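Local coordinates for putative lipoprotein GNA1162 (PDB 4HRV) that probably serves, as part of a longer protein, as a membrane-anchored lipoprotein of the GNA1162-like family and may take part in lipid binding, at the interface of chains A and B. Coordinates in Å, arbitrary orientation; residue numbers count along the deposited sequence, not the author numbering. Chains: chain A/B, Putative lipoprotein GNA1162.

Contact 1: the interface of chains A and B. Residues chain A 38, 41-42; chain B 141, 144, 147.
A:Pro41 and B:Met144 meet flank to flank where two helices of this chain, the GNA1162-like (DUF799) part of a longer lipoprotein, pack across the subunit boundary, helix 34-44 of chain A against helix 139-154 of chain B. The patch is apolar: no nitrogen or oxygen of one chain comes within bonding distance of the other. The tight spot lies at the base of the side chains. CB of the proline ring presses on CB of B:Met144 at 3.3 Å, closer than ordinary van der Waals contact, and also lies 3.5 Å from its CA, which brings the B helix backbone right up to the ring. B:Met144 is an engineered selenomethionine standing where the natural protein has alanine, and it buries 51 Å² against chain A; its contacts beyond CB belong to the introduced side chain. Its CG sits in the crowded position between backbone N and carbonyl carbon (chi1 87°), and the chain bends again at the second torsion (77°), turning the selenium past A:Leu42 toward A:Thr38. The A:Leu42 methyl CD2 meets CG of the engineered residue at 3.7 Å, and the same methyl touches the CD2 methyl of B:Leu141 at 3.8 Å, the leucine crossing both partners at a slant. The margins are looser. The introduced selenium reaches the A:Thr38 methyl CG2 at 4.1 Å, the two side chains running alongside each other in the same direction. Further along the B helix, B:Ser147 turns OG anti to its backbone N (chi1 -175°), placing the hydroxyl oxygen 3.8 Å from CG of A:Pro41 without a hydrogen bond; chain A hides 15 Å² of B:Ser147.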
ATOM      1  N   THR A  38      -8.611   3.116  -9.379  1.00 35.96           N
ATOM      2  CA  THR A  38      -7.292   3.235 -10.006  1.00 33.83           C
ATOM      3  C   THR A  38      -7.107   4.552 -10.757  1.00 35.89           C
ATOM      4  O   THR A  38      -5.983   5.022 -10.922  1.00 32.60           O
ATOM      5  CB  THR A  38      -6.998   2.094 -11.035  1.00 38.32           C
ATOM      6  OG1 THR A  38      -7.832   2.256 -12.188  1.00 38.26           O
ATOM      7  CG2 THR A  38      -7.216   0.714 -10.424  1.00 38.51           C
ATOM      8  N   PRO A  41      -5.029   7.716  -8.707  1.00 42.19           N
ATOM      9  CA  PRO A  41      -3.591   7.488  -8.525  1.00 41.73           C
ATOM     10  C   PRO A  41      -2.814   7.490  -9.841  1.00 37.12           C
ATOM     11  O   PRO A  41      -1.694   8.014  -9.923  1.00 35.94           O
ATOM     12  CB  PRO A  41      -3.543   6.100  -7.870  1.00 43.89           C
ATOM     13  CG  PRO A  41      -4.843   5.961  -7.187  1.00 45.23           C
ATOM     14  CD  PRO A  41      -5.844   6.692  -8.028  1.00 44.27           C
ATOM     15  N   LEU A  42      -3.391   6.900 -10.883  1.00 35.48           N
ATOM     16  CA  LEU A  42      -2.694   6.855 -12.168  1.00 35.32           C
ATOM     17  C   LEU A  42      -2.530   8.234 -12.834  1.00 35.75           C
ATOM     18  O   LEU A  42      -1.457   8.559 -13.349  1.00 33.19           O
ATOM     19  CB  LEU A  42      -3.359   5.858 -13.116  1.00 33.68           C
ATOM     20  CG  LEU A  42      -3.225   4.386 -12.712  1.00 31.16           C
ATOM     21  CD1 LEU A  42      -4.083   3.504 -13.642  1.00 33.03           C
ATOM     22  CD2 LEU A  42      -1.760   3.961 -12.759  1.00 30.54           C
TER
ATOM     23  N   LEU B 141       3.154   3.349  -9.707  1.00 38.10           N
ATOM     24  CA  LEU B 141       2.320   2.171  -9.904  1.00 34.52           C
ATOM     25  C   LEU B 141       2.097   1.376  -8.618  1.00 29.75           C
ATOM     26  O   LEU B 141       1.004   0.883  -8.388  1.00 29.95           O
ATOM     27  CB  LEU B 141       2.919   1.268 -10.996  1.00 32.55           C
ATOM     28  CG  LEU B 141       3.031   1.962 -12.353  1.00 33.25           C
ATOM     29  CD1 LEU B 141       3.742   1.092 -13.382  1.00 33.33           C
ATOM     30  CD2 LEU B 141       1.643   2.365 -12.857  1.00 32.13           C
HETATM   31  N   MSE B 144      -0.477   3.231  -6.727  1.00 39.51           N
HETATM   32  CA  MSE B 144      -1.848   3.060  -7.202  1.00 35.77           C
HETATM   33  C   MSE B 144      -2.392   1.698  -6.815  1.00 32.29           C
HETATM   34  O   MSE B 144      -3.566   1.578  -6.499  1.00 30.22           O
HETATM   35  CB  MSE B 144      -1.981   3.288  -8.714  1.00 41.88           C
HETATM   36  CG  MSE B 144      -1.736   2.079  -9.570  1.00 47.05           C
HETATM   37 SE   MSE B 144      -3.179   0.745  -9.678  1.00 55.17          SE
HETATM   38  CE  MSE B 144      -2.042  -0.706 -10.377  1.00 44.83           C
ATOM     39  N   SER B 147      -3.149   1.680  -3.137  1.00 34.06           N
ATOM     40  CA  SER B 147      -4.260   2.605  -2.977  1.00 38.90           C
ATOM     41  C   SER B 147      -5.566   1.932  -3.336  1.00 38.09           C
ATOM     42  O   SER B 147      -6.590   2.121  -2.670  1.00 37.18           O
ATOM     43  CB  SER B 147      -4.048   3.849  -3.832  1.00 45.26           C
ATOM     44  OG  SER B 147      -5.078   4.780  -3.579  1.00 55.41           O
TER

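Contact 2: the interface of chains A and B. Residues chain A 131-133, 136, 138, 141-142; chain B 124-126, 153.
The carboxylate oxygen OE2 of A:Glu132 is gripped from two chains at once. From B:Trp124, the indole NE1 donates a nearly straight hydrogen bond of 3.0 Å (170° at the hydrogen) to the anti lone pair of OE2; from its own chain, the backbone N of A:Asn138 donates at 2.9 Å, arriving from above the carboxylate plane. A:Glu132 attains this position with CG anti to the backbone N (chi1 -163°) and an extended chain, its carboxylate nearly perpendicular to the indole. OE2 lies in the ring plane at the indole edge, as does ND2 of A:Asn136, whose amide is likewise turned across the ring. One indole face is capped by A:Leu141, with CB 3.5 Å from the centroid of the six-membered ring in a CH-pi contact and CD1 lying against CG of the tryptophan. Over the opposite face, toward the rim, sits the backbone N of B:Gly126. Edge bonding and face packing together should fix the ring's tilt. Beside it, A:Gly133 N donates a 3.0 Å hydrogen bond to B:Ser125 O, and A:Glu132 pairs with B:Gly126 in an antiparallel beta bridge. Farther off, the A:Leu142 methyl CD1 meets CD1 of B:Ile153 at 3.5 Å, the side chains crossing near a right angle. The site thus ties strand, loop and helix of one subunit to the strand and C-terminal helix of the other, probably stabilising the dimer seen in the crystal.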
ATOM      1  N   ARG A 131      -4.089  -6.132   5.663  1.00 37.65           N
ATOM      2  CA  ARG A 131      -4.974  -6.699   6.665  1.00 43.22           C
ATOM      3  C   ARG A 131      -5.307  -5.639   7.703  1.00 42.32           C
ATOM      4  O   ARG A 131      -4.480  -4.778   8.021  1.00 36.51           O
ATOM      5  CB  ARG A 131      -4.310  -7.886   7.365  1.00 50.51           C
ATOM      6  CG  ARG A 131      -3.751  -8.943   6.432  1.00 56.84           C
ATOM      7  CD  ARG A 131      -3.460 -10.241   7.180  1.00 66.37           C
ATOM      8  NE  ARG A 131      -3.794 -11.415   6.372  1.00 76.03           N
ATOM      9  CZ  ARG A 131      -3.713 -12.675   6.796  1.00 81.16           C
ATOM     10  NH1 ARG A 131      -3.298 -12.939   8.032  1.00 83.52           N
ATOM     11  NH2 ARG A 131      -4.044 -13.670   5.984  1.00 81.33           N
ATOM     12  N   GLU A 132      -6.522  -5.713   8.229  1.00 46.34           N
ATOM     13  CA  GLU A 132      -6.978  -4.780   9.239  1.00 49.56           C
ATOM     14  C   GLU A 132      -7.886  -5.521  10.201  1.00 54.63           C
ATOM     15  O   GLU A 132      -8.803  -6.226   9.786  1.00 55.04           O
ATOM     16  CB  GLU A 132      -7.731  -3.629   8.582  1.00 52.82           C
ATOM     17  CG  GLU A 132      -7.894  -2.408   9.458  1.00 54.26           C
ATOM     18  CD  GLU A 132      -8.556  -1.260   8.725  1.00 54.92           C
ATOM     19  OE1 GLU A 132      -9.473  -1.531   7.921  1.00 58.31           O
ATOM     20  OE2 GLU A 132      -8.151  -0.094   8.945  1.00 50.62           O
ATOM     21  N   GLY A 133      -7.620  -5.374  11.495  1.00 56.92           N
ATOM     22  CA  GLY A 133      -8.422  -6.040  12.503  1.00 60.91           C
ATOM     23  C   GLY A 133      -9.878  -5.668  12.336  1.00 65.26           C
ATOM     24  O   GLY A 133     -10.218  -4.483  12.328  1.00 63.90           O
ATOM     25  N   ASN A 136     -11.801  -3.080  14.613  1.00 76.53           N
ATOM     26  CA  ASN A 136     -11.901  -1.671  14.230  1.00 75.33           C
ATOM     27  C   ASN A 136     -11.521  -1.426  12.768  1.00 74.13           C
ATOM     28  O   ASN A 136     -10.603  -2.058  12.234  1.00 74.17           O
ATOM     29  CB  ASN A 136     -11.064  -0.788  15.165  1.00 74.92           C
ATOM     30  CG  ASN A 136     -10.937   0.641  14.660  1.00 72.53           C
ATOM     31  OD1 ASN A 136     -11.803   1.482  14.901  1.00 72.64           O
ATOM     32  ND2 ASN A 136      -9.850   0.920  13.957  1.00 70.02           N
ATOM     33  N   ASN A 138     -10.400   1.421   9.881  1.00 66.16           N
ATOM     34  CA  ASN A 138      -9.921   2.766   9.580  1.00 66.33           C
ATOM     35  C   ASN A 138      -8.924   2.825   8.424  1.00 59.34           C
ATOM     36  O   ASN A 138      -7.751   2.471   8.579  1.00 48.58           O
ATOM     37  CB  ASN A 138      -9.311   3.419  10.826  1.00 71.22           C
ATOM     38  CG  ASN A 138      -8.867   4.852  10.571  1.00 74.06           C
ATOM     39  OD1 ASN A 138      -9.116   5.412   9.502  1.00 76.66           O
ATOM     40  ND2 ASN A 138      -8.227   5.456  11.559  1.00 72.93           N
ATOM     41  N   LEU A 141      -5.674   5.212   9.132  1.00 42.33           N
ATOM     42  CA  LEU A 141      -4.490   4.544   9.652  1.00 38.59           C
ATOM     43  C   LEU A 141      -3.948   3.498   8.687  1.00 35.71           C
ATOM     44  O   LEU A 141      -2.741   3.354   8.546  1.00 36.91           O
ATOM     45  CB  LEU A 141      -4.790   3.931  11.019  1.00 38.48           C
ATOM     46  CG  LEU A 141      -5.244   5.011  12.003  1.00 38.47           C
ATOM     47  CD1 LEU A 141      -5.831   4.391  13.264  1.00 38.00           C
ATOM     48  CD2 LEU A 141      -4.072   5.934  12.329  1.00 40.43           C
ATOM     49  N   LEU A 142      -4.834   2.764   8.026  1.00 40.96           N
ATOM     50  CA  LEU A 142      -4.385   1.800   7.028  1.00 46.06           C
ATOM     51  C   LEU A 142      -3.620   2.510   5.916  1.00 43.03           C
ATOM     52  O   LEU A 142      -2.601   2.016   5.435  1.00 38.73           O
ATOM     53  CB  LEU A 142      -5.554   1.027   6.430  1.00 51.17           C
ATOM     54  CG  LEU A 142      -5.379  -0.490   6.475  1.00 53.63           C
ATOM     55  CD1 LEU A 142      -6.165  -1.157   5.362  1.00 55.70           C
ATOM     56  CD2 LEU A 142      -3.912  -0.870   6.421  1.00 52.40           C
TER
ATOM     57  N   TRP B 124      -6.574   0.188  17.260  1.00 36.19           N
ATOM     58  CA  TRP B 124      -6.526  -0.178  15.848  1.00 36.02           C
ATOM     59  C   TRP B 124      -5.311  -1.053  15.593  1.00 35.91           C
ATOM     60  O   TRP B 124      -4.306  -0.924  16.283  1.00 33.65           O
ATOM     61  CB  TRP B 124      -6.417   1.081  14.991  1.00 31.66           C
ATOM     62  CG  TRP B 124      -6.152   0.805  13.537  1.00 33.38           C
ATOM     63  CD1 TRP B 124      -7.084   0.554  12.577  1.00 38.17           C
ATOM     64  CD2 TRP B 124      -4.877   0.755  12.883  1.00 32.84           C
ATOM     65  NE1 TRP B 124      -6.475   0.351  11.362  1.00 39.19           N
ATOM     66  CE2 TRP B 124      -5.120   0.473  11.518  1.00 36.89           C
ATOM     67  CE3 TRP B 124      -3.559   0.940  13.311  1.00 30.61           C
ATOM     68  CZ2 TRP B 124      -4.091   0.354  10.579  1.00 36.43           C
ATOM     69  CZ3 TRP B 124      -2.531   0.819  12.375  1.00 35.65           C
ATOM     70  CH2 TRP B 124      -2.808   0.531  11.024  1.00 36.56           C
ATOM     71  N   SER B 125      -5.404  -1.946  14.612  1.00 31.69           N
ATOM     72  CA  SER B 125      -4.224  -2.673  14.142  1.00 34.11           C
ATOM     73  C   SER B 125      -4.343  -3.103  12.677  1.00 37.05           C
ATOM     74  O   SER B 125      -5.428  -3.414  12.192  1.00 35.73           O
ATOM     75  CB  SER B 125      -3.892  -3.872  15.034  1.00 35.89           C
ATOM     76  OG  SER B 125      -4.805  -4.930  14.844  1.00 38.46           O
ATOM     77  N   GLY B 126      -3.208  -3.114  11.990  1.00 33.28           N
ATOM     78  CA  GLY B 126      -3.162  -3.492  10.592  1.00 35.51           C
ATOM     79  C   GLY B 126      -1.778  -3.957  10.202  1.00 33.89           C
ATOM     80  O   GLY B 126      -0.823  -3.849  10.990  1.00 32.01           O
ATOM     81  N   ILE B 153     -10.765  -2.426   0.881  1.00 40.92           N
ATOM     82  CA  ILE B 153     -10.978  -2.688   2.301  1.00 46.20           C
ATOM     83  C   ILE B 153     -11.960  -1.665   2.867  1.00 45.64           C
ATOM     84  O   ILE B 153     -12.862  -2.008   3.636  1.00 46.19           O
ATOM     85  CB  ILE B 153      -9.652  -2.663   3.101  1.00 47.11           C
ATOM     86  CG1 ILE B 153      -8.719  -3.769   2.615  1.00 50.38           C
ATOM     87  CG2 ILE B 153      -9.916  -2.842   4.587  1.00 51.09           C
ATOM     88  CD1 ILE B 153      -7.317  -3.705   3.204  1.00 54.36           C
TER

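Contact 1 and contact 2 lie about 20 Å apart, measured between the centres of their C-alpha atoms, and the long C-terminal helix links them. In chain B this helix contributes to both, with B:Ile153 near its end serving contact 2. The matching helix of chain A supplies A:Leu141, so the residue at position 141 works in contact 2 from one chain and in contact 1 from the other. Two-fold symmetry repeats each contact with the chains exchanged. An apolar helix packing and a mixed contact of polar bonds, ring packing and a strand bridge therefore recur across the boundary, consistent with a dimer, although the crystal alone does not prove that assembly.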